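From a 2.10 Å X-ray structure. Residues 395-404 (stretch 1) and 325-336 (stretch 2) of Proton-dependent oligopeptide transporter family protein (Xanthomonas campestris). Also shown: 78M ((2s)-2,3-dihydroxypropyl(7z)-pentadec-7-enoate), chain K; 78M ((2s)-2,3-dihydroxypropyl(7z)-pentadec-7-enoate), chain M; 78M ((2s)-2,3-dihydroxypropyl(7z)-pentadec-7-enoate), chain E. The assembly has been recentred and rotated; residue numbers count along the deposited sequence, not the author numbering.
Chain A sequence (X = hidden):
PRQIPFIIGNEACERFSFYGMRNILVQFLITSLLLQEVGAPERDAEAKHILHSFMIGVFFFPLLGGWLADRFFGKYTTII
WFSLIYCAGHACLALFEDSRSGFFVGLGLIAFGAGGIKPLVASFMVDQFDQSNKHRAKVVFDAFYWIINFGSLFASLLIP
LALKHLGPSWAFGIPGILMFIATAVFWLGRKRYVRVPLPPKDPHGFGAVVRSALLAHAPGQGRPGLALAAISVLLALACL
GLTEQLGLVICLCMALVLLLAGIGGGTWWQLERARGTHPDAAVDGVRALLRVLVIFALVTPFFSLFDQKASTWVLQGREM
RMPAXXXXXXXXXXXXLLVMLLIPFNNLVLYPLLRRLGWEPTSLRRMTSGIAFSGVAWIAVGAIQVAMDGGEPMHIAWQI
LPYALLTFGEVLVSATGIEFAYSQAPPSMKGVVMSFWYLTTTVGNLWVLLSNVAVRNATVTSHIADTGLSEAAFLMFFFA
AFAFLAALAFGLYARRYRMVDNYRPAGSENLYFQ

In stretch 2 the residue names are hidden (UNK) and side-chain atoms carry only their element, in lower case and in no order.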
# COMPACT_ATOMS: atom_id res chain seq x y z
N HIS A 395 -23.08 19.11 1.02
CA HIS A 395 -23.09 18.33 2.26
C HIS A 395 -22.05 17.24 2.11
O HIS A 395 -21.88 16.69 1.01
CB HIS A 395 -24.48 17.73 2.53
CG HIS A 395 -24.66 17.20 3.92
ND1 HIS A 395 -24.17 15.96 4.28
CD2 HIS A 395 -25.29 17.76 4.98
CE1 HIS A 395 -24.49 15.81 5.56
NE2 HIS A 395 -25.17 16.86 6.02
N ILE A 396 -21.33 16.92 3.19
CA ILE A 396 -20.28 15.89 3.17
C ILE A 396 -20.82 14.49 2.73
O ILE A 396 -20.04 13.70 2.22
CB ILE A 396 -19.51 15.84 4.51
CG1 ILE A 396 -18.17 15.06 4.34
CG2 ILE A 396 -20.39 15.29 5.67
CD1 ILE A 396 -17.13 15.35 5.39
N ALA A 397 -22.14 14.22 2.89
CA ALA A 397 -22.76 12.95 2.46
C ALA A 397 -22.55 12.72 0.96
O ALA A 397 -22.60 11.58 0.52
CB ALA A 397 -24.25 12.94 2.80
N TRP A 398 -22.26 13.78 0.18
CA TRP A 398 -21.94 13.63 -1.25
C TRP A 398 -20.69 12.76 -1.45
O TRP A 398 -20.57 12.13 -2.50
CB TRP A 398 -21.71 14.99 -1.92
CG TRP A 398 -22.96 15.60 -2.49
CD1 TRP A 398 -23.65 16.66 -2.01
CD2 TRP A 398 -23.68 15.13 -3.64
NE1 TRP A 398 -24.72 16.94 -2.82
CE2 TRP A 398 -24.78 16.00 -3.82
CE3 TRP A 398 -23.52 14.04 -4.52
CZ2 TRP A 398 -25.71 15.83 -4.86
CZ3 TRP A 398 -24.43 13.90 -5.57
CH2 TRP A 398 -25.50 14.79 -5.73
N GLN A 399 -19.77 12.71 -0.45
CA GLN A 399 -18.56 11.85 -0.56
C GLN A 399 -18.88 10.33 -0.55
O GLN A 399 -18.00 9.54 -0.90
CB GLN A 399 -17.50 12.16 0.49
CG GLN A 399 -16.88 13.55 0.40
CD GLN A 399 -15.62 13.66 1.22
OE1 GLN A 399 -15.52 13.13 2.35
NE2 GLN A 399 -14.65 14.41 0.71
N ILE A 400 -20.12 9.92 -0.16
CA ILE A 400 -20.58 8.51 -0.20
C ILE A 400 -20.43 7.99 -1.66
O ILE A 400 -19.99 6.86 -1.85
CB ILE A 400 -22.07 8.34 0.28
CG1 ILE A 400 -22.22 8.62 1.81
CG2 ILE A 400 -22.63 6.93 -0.07
CD1 ILE A 400 -23.72 8.81 2.31
N LEU A 401 -20.83 8.81 -2.67
CA LEU A 401 -20.73 8.46 -4.10
C LEU A 401 -19.28 8.07 -4.48
O LEU A 401 -19.09 6.91 -4.82
CB LEU A 401 -21.32 9.54 -5.02
CG LEU A 401 -21.18 9.33 -6.54
CD1 LEU A 401 -21.97 8.09 -7.02
CD2 LEU A 401 -21.67 10.56 -7.29
N PRO A 402 -18.24 8.93 -4.35
CA PRO A 402 -16.88 8.45 -4.66
C PRO A 402 -16.37 7.36 -3.71
O PRO A 402 -15.59 6.55 -4.16
CB PRO A 402 -16.02 9.72 -4.62
CG PRO A 402 -16.79 10.70 -3.78
CD PRO A 402 -18.24 10.39 -4.04
N TYR A 403 -16.83 7.29 -2.44
CA TYR A 403 -16.41 6.18 -1.58
C TYR A 403 -16.91 4.84 -2.15
O TYR A 403 -16.15 3.88 -2.19
CB TYR A 403 -16.89 6.34 -0.12
CG TYR A 403 -15.80 6.89 0.78
CD1 TYR A 403 -14.78 6.06 1.24
CD2 TYR A 403 -15.72 8.25 1.05
CE1 TYR A 403 -13.71 6.58 1.96
CE2 TYR A 403 -14.68 8.77 1.82
CZ TYR A 403 -13.67 7.93 2.27
OH TYR A 403 -12.64 8.44 3.00
N ALA A 404 -18.18 4.80 -2.60
CA ALA A 404 -18.79 3.60 -3.17
C ALA A 404 -18.06 3.17 -4.43
O ALA A 404 -17.69 2.00 -4.56
CB ALA A 404 -20.27 3.84 -3.48
N UNK A 325 -21.42 17.86 15.43
CA UNK A 325 -20.87 16.65 16.01
C UNK A 325 -19.97 15.84 15.06
O UNK A 325 -19.17 15.05 15.54
n UNK A 325 -24.88 15.02 14.42
c UNK A 325 -24.20 15.81 15.32
c UNK A 325 -21.93 13.05 14.68
c UNK A 325 -24.33 12.90 13.18
c UNK A 325 -22.99 15.26 15.60
c UNK A 325 -21.98 15.76 16.59
c UNK A 325 -23.35 11.95 13.05
c UNK A 325 -22.17 12.00 13.81
c UNK A 325 -22.91 14.05 14.83
c UNK A 325 -24.09 13.96 14.07
N UNK A 326 -20.13 16.01 13.74
CA UNK A 326 -19.37 15.24 12.73
C UNK A 326 -18.05 15.89 12.36
O UNK A 326 -17.89 17.10 12.50
c UNK A 326 -19.11 14.12 9.41
c UNK A 326 -20.23 12.60 10.86
c UNK A 326 -20.24 15.05 11.47
c UNK A 326 -19.13 11.78 8.89
c UNK A 326 -19.86 11.53 10.03
c UNK A 326 -18.73 13.06 8.58
c UNK A 326 -19.84 13.90 10.57
N UNK A 327 -17.09 15.09 11.89
CA UNK A 327 -15.81 15.64 11.45
C UNK A 327 -15.40 14.92 10.17
O UNK A 327 -15.70 13.74 10.02
c UNK A 327 -14.48 14.31 13.19
c UNK A 327 -14.78 15.68 12.60
o UNK A 327 -13.61 16.34 12.16
N UNK A 328 -14.80 15.65 9.21
CA UNK A 328 -14.44 15.14 7.88
C UNK A 328 -13.76 13.75 7.84
O UNK A 328 -14.11 12.91 6.98
c UNK A 328 -13.57 16.17 7.14
N UNK A 329 -12.79 13.52 8.74
CA UNK A 329 -12.02 12.27 8.83
C UNK A 329 -12.88 11.03 9.04
O UNK A 329 -12.51 9.95 8.58
o UNK A 329 -9.82 13.09 9.43
c UNK A 329 -10.95 12.38 9.91
N UNK A 330 -14.05 11.18 9.70
CA UNK A 330 -14.96 10.05 9.95
C UNK A 330 -15.48 9.37 8.68
O UNK A 330 -15.87 8.20 8.73
c UNK A 330 -15.72 10.84 12.25
n UNK A 330 -17.43 10.35 13.85
c UNK A 330 -16.93 11.24 13.02
c UNK A 330 -16.13 10.47 10.83
o UNK A 330 -17.48 12.31 12.80
N UNK A 331 -15.46 10.08 7.53
CA UNK A 331 -15.92 9.53 6.25
C UNK A 331 -15.09 8.32 5.84
O UNK A 331 -15.59 7.48 5.10
c UNK A 331 -16.90 11.70 5.30
c UNK A 331 -15.87 10.59 5.12
c UNK A 331 -19.00 10.87 3.68
s UNK A 331 -18.62 11.14 5.41
N UNK A 332 -13.84 8.23 6.34
CA UNK A 332 -12.95 7.10 6.06
C UNK A 332 -13.53 5.77 6.54
O UNK A 332 -13.17 4.74 6.00
c UNK A 332 -10.80 8.42 5.77
n UNK A 332 -9.77 9.79 7.47
c UNK A 332 -9.59 8.91 6.51
c UNK A 332 -11.53 7.34 6.58
o UNK A 332 -8.48 8.45 6.29
N UNK A 333 -14.51 5.80 7.49
CA UNK A 333 -15.19 4.58 7.97
C UNK A 333 -15.99 3.93 6.85
O UNK A 333 -16.32 2.74 6.95
c UNK A 333 -16.10 4.91 9.13
N UNK A 334 -16.32 4.69 5.79
CA UNK A 334 -17.10 4.14 4.68
C UNK A 334 -16.35 3.10 3.90
O UNK A 334 -16.97 2.19 3.37
c UNK A 334 -17.59 5.23 3.71
c UNK A 334 -20.00 5.43 4.44
c UNK A 334 -18.68 6.17 4.20
c UNK A 334 -18.90 7.26 3.17
N UNK A 335 -15.02 3.20 3.83
CA UNK A 335 -14.24 2.24 3.09
C UNK A 335 -14.36 0.80 3.67
O UNK A 335 -14.86 -0.06 2.93
o UNK A 335 -11.03 1.13 2.84
c UNK A 335 -11.96 1.66 2.25
c UNK A 335 -12.81 2.69 2.92
n UNK A 335 -12.29 1.34 1.00
N UNK A 336 -14.01 0.52 4.96
CA UNK A 336 -14.18 -0.85 5.48
C UNK A 336 -15.64 -1.32 5.52
O UNK A 336 -15.88 -2.51 5.32
c UNK A 336 -13.39 1.39 5.98
c UNK A 336 -13.55 -0.78 6.88
c UNK A 336 -13.67 0.67 7.27
O21 78M K . -28.07 15.26 3.69
C20 78M K . -28.82 14.83 4.81
C18 78M K . -28.00 13.90 5.68
O19 78M K . -27.59 12.75 4.92
C17 78M K . -28.72 13.47 6.93
O2 78M K . -27.67 12.88 7.74
C1 78M K . -27.41 13.41 8.94
O1 78M K . -28.11 14.20 9.51
C2 78M K . -26.09 12.91 9.47
C3 78M K . -24.92 13.64 8.82
C4 78M K . -23.59 12.98 9.10
C5 78M K . -22.56 13.21 8.00
C6 78M K . -22.80 12.42 6.71
C7 78M K . -22.58 10.96 6.93
C8 78M K . -22.37 10.03 6.02
C9 78M K . -22.14 8.58 6.30
C10 78M K . -20.67 8.29 6.64
C11 78M K . -20.31 8.29 8.12
C12 78M K . -20.61 7.00 8.87
C13 78M K . -19.79 5.80 8.40
C15 78M K . -19.45 3.31 8.49
C14 78M K . -20.27 4.47 8.97
O21 78M M . -26.74 14.23 20.83
C20 78M M . -25.33 14.37 20.81
C18 78M M . -24.86 14.94 19.50
O19 78M M . -25.57 16.15 19.22
C17 78M M . -25.01 13.97 18.35
O2 78M M . -23.84 13.13 18.43
C1 78M M . -23.82 12.00 17.70
O1 78M M . -24.74 11.60 17.04
C2 78M M . -22.47 11.34 17.78
C3 78M M . -22.47 9.83 17.59
C4 78M M . -21.18 9.33 16.96
C5 78M M . -20.78 7.92 17.35
C6 78M M . -19.63 7.35 16.51
C7 78M M . -19.09 6.03 17.02
C8 78M M . -19.62 4.81 16.89
C9 78M M . -20.91 4.44 16.20
C10 78M M . -20.84 3.13 15.40
C11 78M M . -21.73 3.13 14.17
C12 78M M . -21.57 1.90 13.27
C13 78M M . -21.84 2.14 11.79
C15 78M M . -23.50 2.67 9.94
C14 78M M . -23.31 2.36 11.41
O21 78M E . -28.40 17.26 1.49
C20 78M E . -27.77 16.93 0.26
C18 78M E . -27.75 15.44 0.03
O19 78M E . -27.16 14.79 1.16
C17 78M E . -26.98 15.05 -1.21
O2 78M E . -27.18 13.65 -1.49
C1 78M E . -26.21 12.79 -1.15
O1 78M E . -25.35 13.03 -0.34
C2 78M E . -26.32 11.50 -1.90
C3 78M E . -24.97 10.96 -2.37
C4 78M E . -25.06 9.85 -3.41
C5 78M E . -25.21 8.44 -2.85
C6 78M E . -24.88 7.34 -3.85
C7 78M E . -25.23 5.97 -3.38
C8 78M E . -24.42 4.93 -3.31
C9 78M E . -24.79 3.55 -2.84
C10 78M E . -24.58 3.30 -1.34
C11 78M E . -25.69 3.81 -0.42
C12 78M E . -26.86 2.85 -0.22
C13 78M E . -27.82 3.27 0.89
C15 78M E . -29.77 2.66 2.39
C14 78M E . -28.91 2.26 1.21
O HOH W 1 -13.52 13.18 4.20

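Position 325 carries ten side-chain atoms: one carbon, then fused five- and six-membered rings with eight carbons and one nitrogen. They do not reach stretch 1. That is an indole, so the residue is Trp 325. One ring face lies against the chain M lipid, with CE3 of Trp 325 3.6 Å from its C2.

Position 326 has one carbon followed by a ring of six carbons. A ring carbon of 326 lies 4.0 Å from CG2 of Ile 396. No oxygen ends the ring, which makes it Phe 326. The chain K lipid covers one ring face.

Position 327 has one carbon bearing an oxygen and a carbon. None touches stretch 1, and the CA-to-CB bond points away from it. This beta-branched hydroxyl side chain is Thr 327.

Position 328 has a single side-chain carbon. Its CA is 3.7 Å from CD1 of Ile 396, so the isoleucine packs close to the backbone here. The residue is Ala 328.

Position 329 has one carbon and then one oxygen. Neither touches stretch 1, and the CA-to-CB bond points away from it. It is Ser 329.

Position 330 has three carbons, the third carrying an oxygen and a nitrogen. They make no contact with stretch 1. Count and carboxamide identify Gln 330. Its OE1 accepts a hydrogen bond from N of Thr 327 at 3.0 Å, tying the start of the 3-10 segment to the loop before it.

Position 331 is an unbranched chain of two carbons, a sulfur and a carbon. The terminal carbon of 331 sits 3.3 Å from O of Ile 396. The second carbon lies 3.7 Å from CD1 of Ile 396 and 3.6 Å from OE1 of Gln 399. Only methionine fits: Met 331. All three chi angles are m.

Position 332 again has three carbons ending in an oxygen and a nitrogen. Its CA-to-CB bond points away overall, though CB touches stretch 1. The second carbon of 332 is 3.3 Å from OH of Tyr 403. This is Gln 332. Its NE2 donates to O of Ser 329 at 3.0 Å.

Position 333 has one carbon. It does not touch stretch 1, and the CA-to-CB bond points away. It is Ala 333.

Position 334 has four carbons, forked at the second. One terminal carbon of 334 is 3.8 Å from CG1 of Ile 400, and CB makes an off-centre CH-pi contact with the Tyr 403 ring. That is Leu 334.

Position 335 has two carbons, the second carrying an oxygen and a nitrogen. Its backbone N lies 3.9 Å from CD1 of Tyr 403. This is Asn 335.

Position 336 has three carbons closing a ring onto the backbone N. They do not touch stretch 1. The ring defines Pro 336.

The contact is mainly apolar, with no direct hydrogen bond across it. Met 331 fills the space between Ile 396, Gln 399, Ile 400 and Tyr 403. The Tyr 403 ring lies against the backbone, one face under O of Met 331. Water 1 lies between the stretches, its O 2.9 Å from O of Ala 328 and 2.7 Å from OE1 of Gln 399. The chain K lipid adds to the packing, its C10 3.7 Å from SD of Met 331.

Stretch 2 (325-336) WFTASQMQALNP
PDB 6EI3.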